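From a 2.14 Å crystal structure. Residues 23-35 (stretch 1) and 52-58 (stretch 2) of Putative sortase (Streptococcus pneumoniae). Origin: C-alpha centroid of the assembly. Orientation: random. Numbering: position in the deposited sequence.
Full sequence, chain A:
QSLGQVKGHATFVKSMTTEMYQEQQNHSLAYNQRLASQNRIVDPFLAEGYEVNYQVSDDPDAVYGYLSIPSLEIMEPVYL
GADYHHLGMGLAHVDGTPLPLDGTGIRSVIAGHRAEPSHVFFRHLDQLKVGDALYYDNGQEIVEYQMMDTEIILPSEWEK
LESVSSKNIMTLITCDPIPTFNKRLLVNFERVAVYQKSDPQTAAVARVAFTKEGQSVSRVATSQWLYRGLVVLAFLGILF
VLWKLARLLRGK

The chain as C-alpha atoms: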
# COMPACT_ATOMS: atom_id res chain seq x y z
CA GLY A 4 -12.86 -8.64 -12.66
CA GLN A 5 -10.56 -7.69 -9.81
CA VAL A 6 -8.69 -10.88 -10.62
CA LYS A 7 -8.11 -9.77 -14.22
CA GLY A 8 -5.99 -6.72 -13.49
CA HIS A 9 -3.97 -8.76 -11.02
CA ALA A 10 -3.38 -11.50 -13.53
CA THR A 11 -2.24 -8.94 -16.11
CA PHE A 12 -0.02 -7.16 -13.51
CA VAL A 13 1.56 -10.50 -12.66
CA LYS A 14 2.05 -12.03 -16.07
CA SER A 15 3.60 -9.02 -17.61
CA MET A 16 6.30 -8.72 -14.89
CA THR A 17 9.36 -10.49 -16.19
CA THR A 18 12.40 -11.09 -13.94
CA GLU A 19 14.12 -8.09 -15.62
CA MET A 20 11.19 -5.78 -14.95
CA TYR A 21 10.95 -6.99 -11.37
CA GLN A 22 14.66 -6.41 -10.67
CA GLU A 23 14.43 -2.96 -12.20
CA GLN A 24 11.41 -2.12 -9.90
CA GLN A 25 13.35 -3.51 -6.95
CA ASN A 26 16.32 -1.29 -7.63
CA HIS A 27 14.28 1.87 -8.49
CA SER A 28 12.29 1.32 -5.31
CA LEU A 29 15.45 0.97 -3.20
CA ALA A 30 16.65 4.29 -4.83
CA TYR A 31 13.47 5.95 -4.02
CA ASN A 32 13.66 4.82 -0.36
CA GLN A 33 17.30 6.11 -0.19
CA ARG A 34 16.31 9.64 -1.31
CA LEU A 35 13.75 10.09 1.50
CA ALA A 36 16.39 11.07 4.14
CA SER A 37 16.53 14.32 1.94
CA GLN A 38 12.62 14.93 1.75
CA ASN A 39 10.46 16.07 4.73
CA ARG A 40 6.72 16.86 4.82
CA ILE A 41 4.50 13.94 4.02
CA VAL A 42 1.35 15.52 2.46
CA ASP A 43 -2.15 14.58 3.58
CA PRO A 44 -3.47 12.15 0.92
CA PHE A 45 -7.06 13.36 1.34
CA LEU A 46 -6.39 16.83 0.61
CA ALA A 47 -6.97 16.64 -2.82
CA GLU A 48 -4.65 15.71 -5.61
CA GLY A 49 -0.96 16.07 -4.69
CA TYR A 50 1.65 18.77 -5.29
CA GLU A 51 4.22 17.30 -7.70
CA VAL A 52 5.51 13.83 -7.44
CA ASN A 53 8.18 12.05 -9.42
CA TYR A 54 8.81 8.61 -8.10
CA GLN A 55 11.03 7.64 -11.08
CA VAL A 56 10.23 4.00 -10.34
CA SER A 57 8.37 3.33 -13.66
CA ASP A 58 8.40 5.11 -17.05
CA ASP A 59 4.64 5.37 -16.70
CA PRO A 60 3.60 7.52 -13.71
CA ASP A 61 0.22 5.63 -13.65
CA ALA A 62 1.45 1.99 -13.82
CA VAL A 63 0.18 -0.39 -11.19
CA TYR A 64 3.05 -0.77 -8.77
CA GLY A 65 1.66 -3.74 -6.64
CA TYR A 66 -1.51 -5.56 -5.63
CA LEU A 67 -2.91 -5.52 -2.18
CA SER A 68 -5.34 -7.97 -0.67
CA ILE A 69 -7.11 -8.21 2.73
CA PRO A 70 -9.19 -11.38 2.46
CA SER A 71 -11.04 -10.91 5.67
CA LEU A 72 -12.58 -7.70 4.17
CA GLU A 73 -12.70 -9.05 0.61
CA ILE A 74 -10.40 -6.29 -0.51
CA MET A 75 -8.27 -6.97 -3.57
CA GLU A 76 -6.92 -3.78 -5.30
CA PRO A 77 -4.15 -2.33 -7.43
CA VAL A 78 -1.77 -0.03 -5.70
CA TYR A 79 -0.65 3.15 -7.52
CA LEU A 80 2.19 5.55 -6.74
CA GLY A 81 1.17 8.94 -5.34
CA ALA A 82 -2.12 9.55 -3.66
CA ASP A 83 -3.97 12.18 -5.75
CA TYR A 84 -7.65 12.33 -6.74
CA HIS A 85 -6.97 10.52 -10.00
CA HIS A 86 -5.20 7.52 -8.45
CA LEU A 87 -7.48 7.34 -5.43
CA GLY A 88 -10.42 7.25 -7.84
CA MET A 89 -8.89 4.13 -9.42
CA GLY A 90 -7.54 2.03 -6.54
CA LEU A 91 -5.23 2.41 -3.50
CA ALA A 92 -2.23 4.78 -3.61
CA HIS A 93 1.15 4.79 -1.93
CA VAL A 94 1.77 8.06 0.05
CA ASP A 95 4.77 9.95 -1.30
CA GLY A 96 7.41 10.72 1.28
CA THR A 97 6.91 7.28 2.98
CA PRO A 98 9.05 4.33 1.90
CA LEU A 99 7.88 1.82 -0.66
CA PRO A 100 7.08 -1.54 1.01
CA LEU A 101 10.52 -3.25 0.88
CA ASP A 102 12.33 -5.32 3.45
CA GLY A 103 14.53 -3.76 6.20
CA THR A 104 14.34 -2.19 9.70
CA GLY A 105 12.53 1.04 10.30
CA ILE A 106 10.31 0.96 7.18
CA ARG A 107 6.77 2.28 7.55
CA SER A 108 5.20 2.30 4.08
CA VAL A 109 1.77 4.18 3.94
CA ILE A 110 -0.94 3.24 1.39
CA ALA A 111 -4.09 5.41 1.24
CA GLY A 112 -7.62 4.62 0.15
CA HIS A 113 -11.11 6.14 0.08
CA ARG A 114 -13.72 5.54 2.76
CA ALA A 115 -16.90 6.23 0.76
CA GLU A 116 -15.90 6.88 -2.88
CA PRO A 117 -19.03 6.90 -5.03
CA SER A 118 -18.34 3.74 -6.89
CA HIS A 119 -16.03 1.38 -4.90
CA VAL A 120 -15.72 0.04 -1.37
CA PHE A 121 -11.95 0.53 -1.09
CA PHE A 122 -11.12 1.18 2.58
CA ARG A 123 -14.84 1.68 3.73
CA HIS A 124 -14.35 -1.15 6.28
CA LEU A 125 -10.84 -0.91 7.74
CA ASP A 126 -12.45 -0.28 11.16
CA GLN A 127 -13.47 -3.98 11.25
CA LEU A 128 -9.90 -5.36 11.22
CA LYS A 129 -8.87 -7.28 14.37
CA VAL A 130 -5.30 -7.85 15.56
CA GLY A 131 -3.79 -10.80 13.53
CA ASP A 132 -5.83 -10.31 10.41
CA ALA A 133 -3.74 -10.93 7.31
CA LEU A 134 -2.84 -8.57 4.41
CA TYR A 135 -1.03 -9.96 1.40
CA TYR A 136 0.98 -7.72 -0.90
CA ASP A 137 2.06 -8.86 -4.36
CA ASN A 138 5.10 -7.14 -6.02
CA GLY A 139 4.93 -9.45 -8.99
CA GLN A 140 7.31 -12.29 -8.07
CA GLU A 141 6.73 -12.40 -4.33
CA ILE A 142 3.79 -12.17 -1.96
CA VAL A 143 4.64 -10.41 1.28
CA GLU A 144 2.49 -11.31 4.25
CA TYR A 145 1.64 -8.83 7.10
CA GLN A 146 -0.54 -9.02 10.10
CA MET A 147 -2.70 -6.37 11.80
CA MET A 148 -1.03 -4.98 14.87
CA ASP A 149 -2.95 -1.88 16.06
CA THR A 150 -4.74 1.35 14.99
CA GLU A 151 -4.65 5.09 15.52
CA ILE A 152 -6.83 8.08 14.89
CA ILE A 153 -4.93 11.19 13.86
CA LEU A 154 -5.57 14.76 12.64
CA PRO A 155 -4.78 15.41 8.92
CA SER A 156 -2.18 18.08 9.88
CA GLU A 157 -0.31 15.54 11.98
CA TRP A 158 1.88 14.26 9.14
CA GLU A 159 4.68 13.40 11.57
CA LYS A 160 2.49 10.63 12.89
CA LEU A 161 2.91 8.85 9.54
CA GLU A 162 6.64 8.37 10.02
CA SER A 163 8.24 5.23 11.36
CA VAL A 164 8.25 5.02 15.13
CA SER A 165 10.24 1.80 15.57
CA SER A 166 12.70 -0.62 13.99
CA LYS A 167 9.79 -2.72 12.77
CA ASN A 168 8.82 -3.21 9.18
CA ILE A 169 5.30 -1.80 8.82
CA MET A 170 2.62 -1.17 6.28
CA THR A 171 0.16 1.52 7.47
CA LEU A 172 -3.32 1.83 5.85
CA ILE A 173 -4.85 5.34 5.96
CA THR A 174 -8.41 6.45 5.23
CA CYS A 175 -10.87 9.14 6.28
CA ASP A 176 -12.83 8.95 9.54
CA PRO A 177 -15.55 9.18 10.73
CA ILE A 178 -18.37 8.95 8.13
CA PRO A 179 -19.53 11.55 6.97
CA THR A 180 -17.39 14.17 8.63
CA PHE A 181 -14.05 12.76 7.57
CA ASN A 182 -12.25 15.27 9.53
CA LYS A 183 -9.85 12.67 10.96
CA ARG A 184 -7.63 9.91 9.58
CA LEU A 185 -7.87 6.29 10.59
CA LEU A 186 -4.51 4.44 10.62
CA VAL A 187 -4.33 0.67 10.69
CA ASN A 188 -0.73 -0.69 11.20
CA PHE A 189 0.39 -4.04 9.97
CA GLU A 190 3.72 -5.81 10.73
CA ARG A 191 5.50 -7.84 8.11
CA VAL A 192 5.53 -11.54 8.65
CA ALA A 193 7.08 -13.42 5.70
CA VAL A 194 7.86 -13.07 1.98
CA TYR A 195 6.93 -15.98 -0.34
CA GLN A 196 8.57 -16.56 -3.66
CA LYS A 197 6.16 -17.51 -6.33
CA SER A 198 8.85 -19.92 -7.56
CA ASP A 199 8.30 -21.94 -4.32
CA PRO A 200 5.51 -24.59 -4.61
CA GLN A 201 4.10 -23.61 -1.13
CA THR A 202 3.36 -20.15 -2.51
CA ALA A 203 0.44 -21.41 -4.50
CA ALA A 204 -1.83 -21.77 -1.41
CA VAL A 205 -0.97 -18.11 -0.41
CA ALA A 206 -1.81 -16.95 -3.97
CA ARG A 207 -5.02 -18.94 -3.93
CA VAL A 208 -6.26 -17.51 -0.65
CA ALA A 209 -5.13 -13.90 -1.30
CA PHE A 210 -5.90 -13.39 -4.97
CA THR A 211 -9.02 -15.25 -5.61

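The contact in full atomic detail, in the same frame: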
# COMPACT_ATOMS: atom_id res chain seq x y z
N GLU A 23 14.41 -4.36 -12.00
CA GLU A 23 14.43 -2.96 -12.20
C GLU A 23 13.47 -2.22 -11.20
O GLU A 23 13.84 -1.19 -10.61
CB GLU A 23 14.09 -2.67 -13.64
CG GLU A 23 14.07 -1.23 -13.94
CD GLU A 23 13.73 -0.95 -15.41
OE1 GLU A 23 12.98 -1.77 -16.06
OE2 GLU A 23 14.21 0.09 -15.92
N GLN A 24 12.27 -2.75 -10.94
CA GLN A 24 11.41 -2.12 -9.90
C GLN A 24 12.02 -2.23 -8.51
O GLN A 24 11.81 -1.35 -7.69
CB GLN A 24 10.01 -2.77 -9.81
CG GLN A 24 9.17 -2.63 -11.05
CD GLN A 24 8.61 -1.25 -11.20
OE1 GLN A 24 7.61 -0.93 -10.52
NE2 GLN A 24 9.23 -0.39 -12.09
N GLN A 25 12.63 -3.37 -8.21
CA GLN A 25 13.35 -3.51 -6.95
C GLN A 25 14.38 -2.40 -6.77
O GLN A 25 14.42 -1.67 -5.75
CB GLN A 25 14.00 -4.93 -6.93
CG GLN A 25 12.94 -6.06 -6.72
CD GLN A 25 12.52 -6.21 -5.30
OE1 GLN A 25 13.38 -6.56 -4.41
NE2 GLN A 25 11.22 -5.99 -5.03
N ASN A 26 15.23 -2.23 -7.78
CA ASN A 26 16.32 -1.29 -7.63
C ASN A 26 15.84 0.20 -7.65
O ASN A 26 16.30 1.01 -6.88
CB ASN A 26 17.20 -1.51 -8.81
CG ASN A 26 17.99 -2.85 -8.73
OD1 ASN A 26 17.93 -3.62 -7.74
ND2 ASN A 26 18.78 -3.10 -9.78
N HIS A 27 14.91 0.55 -8.53
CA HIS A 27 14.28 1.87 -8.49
C HIS A 27 13.59 2.15 -7.18
O HIS A 27 13.56 3.33 -6.74
CB HIS A 27 13.31 2.05 -9.67
CG HIS A 27 14.03 2.01 -10.99
ND1 HIS A 27 13.40 2.04 -12.20
CD2 HIS A 27 15.37 1.93 -11.27
CE1 HIS A 27 14.30 1.97 -13.18
NE2 HIS A 27 15.51 1.92 -12.63
N SER A 28 12.94 1.11 -6.59
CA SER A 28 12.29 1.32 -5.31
C SER A 28 13.31 1.53 -4.17
O SER A 28 13.11 2.36 -3.25
CB SER A 28 11.39 0.09 -4.93
OG SER A 28 10.33 -0.11 -5.89
N LEU A 29 14.36 0.71 -4.17
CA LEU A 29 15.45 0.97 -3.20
C LEU A 29 15.91 2.44 -3.30
O LEU A 29 16.05 3.06 -2.27
CB LEU A 29 16.70 0.08 -3.49
CG LEU A 29 17.78 0.15 -2.43
CD1 LEU A 29 17.25 -0.19 -1.03
CD2 LEU A 29 18.93 -0.84 -2.88
N ALA A 30 16.19 2.93 -4.53
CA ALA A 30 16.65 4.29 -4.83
C ALA A 30 15.70 5.27 -4.30
O ALA A 30 16.07 6.30 -3.67
CB ALA A 30 16.79 4.55 -6.36
N TYR A 31 14.42 5.03 -4.55
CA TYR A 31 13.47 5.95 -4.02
C TYR A 31 13.53 5.98 -2.47
O TYR A 31 13.44 7.07 -1.84
CB TYR A 31 12.09 5.48 -4.42
CG TYR A 31 10.93 6.34 -3.83
CD1 TYR A 31 10.36 6.02 -2.60
CD2 TYR A 31 10.35 7.39 -4.59
CE1 TYR A 31 9.30 6.75 -2.10
CE2 TYR A 31 9.28 8.15 -4.08
CZ TYR A 31 8.75 7.83 -2.84
OH TYR A 31 7.66 8.52 -2.26
N ASN A 32 13.62 4.79 -1.83
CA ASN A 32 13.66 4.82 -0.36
C ASN A 32 14.90 5.61 0.15
O ASN A 32 14.81 6.26 1.16
CB ASN A 32 13.55 3.39 0.26
CG ASN A 32 12.12 2.83 0.17
OD1 ASN A 32 11.25 3.50 -0.38
ND2 ASN A 32 11.85 1.61 0.74
N GLN A 33 16.03 5.54 -0.59
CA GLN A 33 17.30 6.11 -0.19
C GLN A 33 17.17 7.60 -0.25
O GLN A 33 17.69 8.25 0.64
CB GLN A 33 18.49 5.69 -1.08
CG GLN A 33 18.84 4.13 -1.05
CD GLN A 33 19.74 3.62 0.14
OE1 GLN A 33 19.22 2.93 1.11
NE2 GLN A 33 21.09 3.96 0.10
N ARG A 34 16.44 8.16 -1.24
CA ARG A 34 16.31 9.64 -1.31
C ARG A 34 15.46 10.28 -0.25
O ARG A 34 15.54 11.52 -0.06
CB ARG A 34 15.74 10.13 -2.64
CG ARG A 34 16.40 9.60 -3.83
CD ARG A 34 15.95 10.20 -5.14
NE ARG A 34 14.55 9.96 -5.53
CZ ARG A 34 14.16 8.92 -6.26
NH1 ARG A 34 15.07 8.00 -6.61
NH2 ARG A 34 12.91 8.81 -6.64
N LEU A 35 14.58 9.52 0.42
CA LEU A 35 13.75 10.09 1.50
C LEU A 35 14.47 10.72 2.71
O LEU A 35 13.91 11.64 3.36
CB LEU A 35 12.88 9.01 2.10
CG LEU A 35 11.86 8.37 1.18
CD1 LEU A 35 11.18 7.24 2.00
CD2 LEU A 35 10.88 9.45 0.70
N VAL A 52 4.70 14.95 -7.78
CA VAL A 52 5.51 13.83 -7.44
C VAL A 52 6.26 13.22 -8.60
O VAL A 52 5.75 13.10 -9.68
CB VAL A 52 4.69 12.74 -6.67
CG1 VAL A 52 5.66 11.68 -6.10
CG2 VAL A 52 3.93 13.35 -5.48
N ASN A 53 7.50 12.84 -8.40
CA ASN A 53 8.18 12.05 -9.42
C ASN A 53 8.88 10.92 -8.75
O ASN A 53 9.99 11.06 -8.27
CB ASN A 53 9.18 12.88 -10.24
CG ASN A 53 9.64 14.19 -9.51
OD1 ASN A 53 9.30 15.35 -9.93
ND2 ASN A 53 10.45 14.00 -8.42
N TYR A 54 8.21 9.78 -8.70
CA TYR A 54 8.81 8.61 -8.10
C TYR A 54 10.00 8.09 -8.90
O TYR A 54 10.92 7.56 -8.30
CB TYR A 54 7.78 7.50 -7.98
CG TYR A 54 6.83 7.63 -6.82
CD1 TYR A 54 5.77 8.52 -6.89
CD2 TYR A 54 6.95 6.79 -5.66
CE1 TYR A 54 4.83 8.61 -5.86
CE2 TYR A 54 6.03 6.88 -4.64
CZ TYR A 54 4.97 7.80 -4.72
OH TYR A 54 4.02 7.89 -3.71
N GLN A 55 9.97 8.21 -10.22
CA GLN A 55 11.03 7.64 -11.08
C GLN A 55 11.22 6.14 -10.78
O GLN A 55 12.35 5.63 -10.62
CB GLN A 55 12.38 8.38 -10.93
CG GLN A 55 12.24 9.83 -11.07
CD GLN A 55 13.55 10.62 -11.13
OE1 GLN A 55 14.50 10.35 -10.38
NE2 GLN A 55 13.58 11.67 -11.99
N VAL A 56 10.12 5.45 -10.58
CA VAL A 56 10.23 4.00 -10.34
C VAL A 56 9.82 3.33 -11.72
O VAL A 56 10.50 2.44 -12.24
CB VAL A 56 9.30 3.55 -9.12
CG1 VAL A 56 9.02 2.04 -9.13
CG2 VAL A 56 9.84 4.14 -7.74
N SER A 57 8.80 3.88 -12.35
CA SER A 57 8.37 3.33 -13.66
C SER A 57 8.44 4.43 -14.74
O SER A 57 8.30 5.62 -14.40
CB SER A 57 6.88 2.86 -13.57
OG SER A 57 6.56 2.29 -14.86
N ASP A 58 8.49 4.07 -16.03
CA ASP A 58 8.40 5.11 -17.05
C ASP A 58 7.00 5.69 -17.17
O ASP A 58 6.81 6.69 -17.81
CB ASP A 58 8.72 4.52 -18.44
CG ASP A 58 10.21 4.63 -18.80
OD1 ASP A 58 11.06 3.93 -18.15
OD2 ASP A 58 10.54 5.39 -19.78
O HOH W 1 13.78 5.88 -8.04
O HOH W 2 11.38 10.97 -5.67

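Two side-chain-to-backbone hydrogen bonds hold an irregular segment, residues 52-58, against one side of the stretch 1 helix. In the straighter of the two, His-27 ND1 donates to Val-56 O at 2.9 Å with an N-H...O angle of 167°. The carbonyl lies at the edge of the imidazole, near its plane, where the ND1 proton points, so the bond also places that proton on ND1. In the second, Arg-34 NH2 donates to Tyr-54 O, also at 2.9 Å but more bent, at 135°; this oxygen lies at the edge of the guanidinium, near its plane. Stretch 2 has no regular helix or strand, and both of these bonds end on its backbone carbonyls. A further amide approaches the same acceptor as His-27: Gln-24 NE2 lies 3.1 Å from Val-56 O.

Two waters extend the polar link around Arg-34. Water 1 accepts from Arg-34 NH1 at 2.9 Å and lies within donating distance of His-27 O, 2.9 Å, and Gln-55 O, 3.0 Å, so it joins a helix carbonyl to the loop. Water 2 accepts from Arg-34 NH2 at 2.8 Å and donates to Asn-53 O at 2.9 Å, bridging a pair whose direct separation, Arg-34 NH2 to Asn-53 O, is 4.0 Å. Gln-55 OE1 lies over one face of the guanidinium.

Between these polar sites the contact is packed by side chains. The rings of Tyr-31 and Tyr-54 are nearly parallel, with planes at 6° and centroids 4.7 Å apart, but they are slid so far that they barely overlap; the closest approach, Tyr-31 CE2 to Tyr-54 CD2, is a tight 3.1 Å. Both rings are buried, and both hydroxyls are hydrogen-bonded elsewhere in the structure. Val-56 gives up the largest area in the contact, 105 Å² of the 435 Å² buried in total. Its CG2 lies 4.2 Å from Tyr-31 CB, while its CG1 lies 3.6 Å from Gln-24 OE1 and 4.1 Å from Ser-28 OG. Ser-28 OG donates to Gln-24 O at 2.6 Å, within its own helix, and is also hydrogen-bonded elsewhere in the structure; toward Val-56 it meets only a methyl group. The closest register is His-27 CA to Val-56 CA, 4.9 Å; one helical turn on, Tyr-31 CA and Tyr-54 CA are 6.7 Å apart.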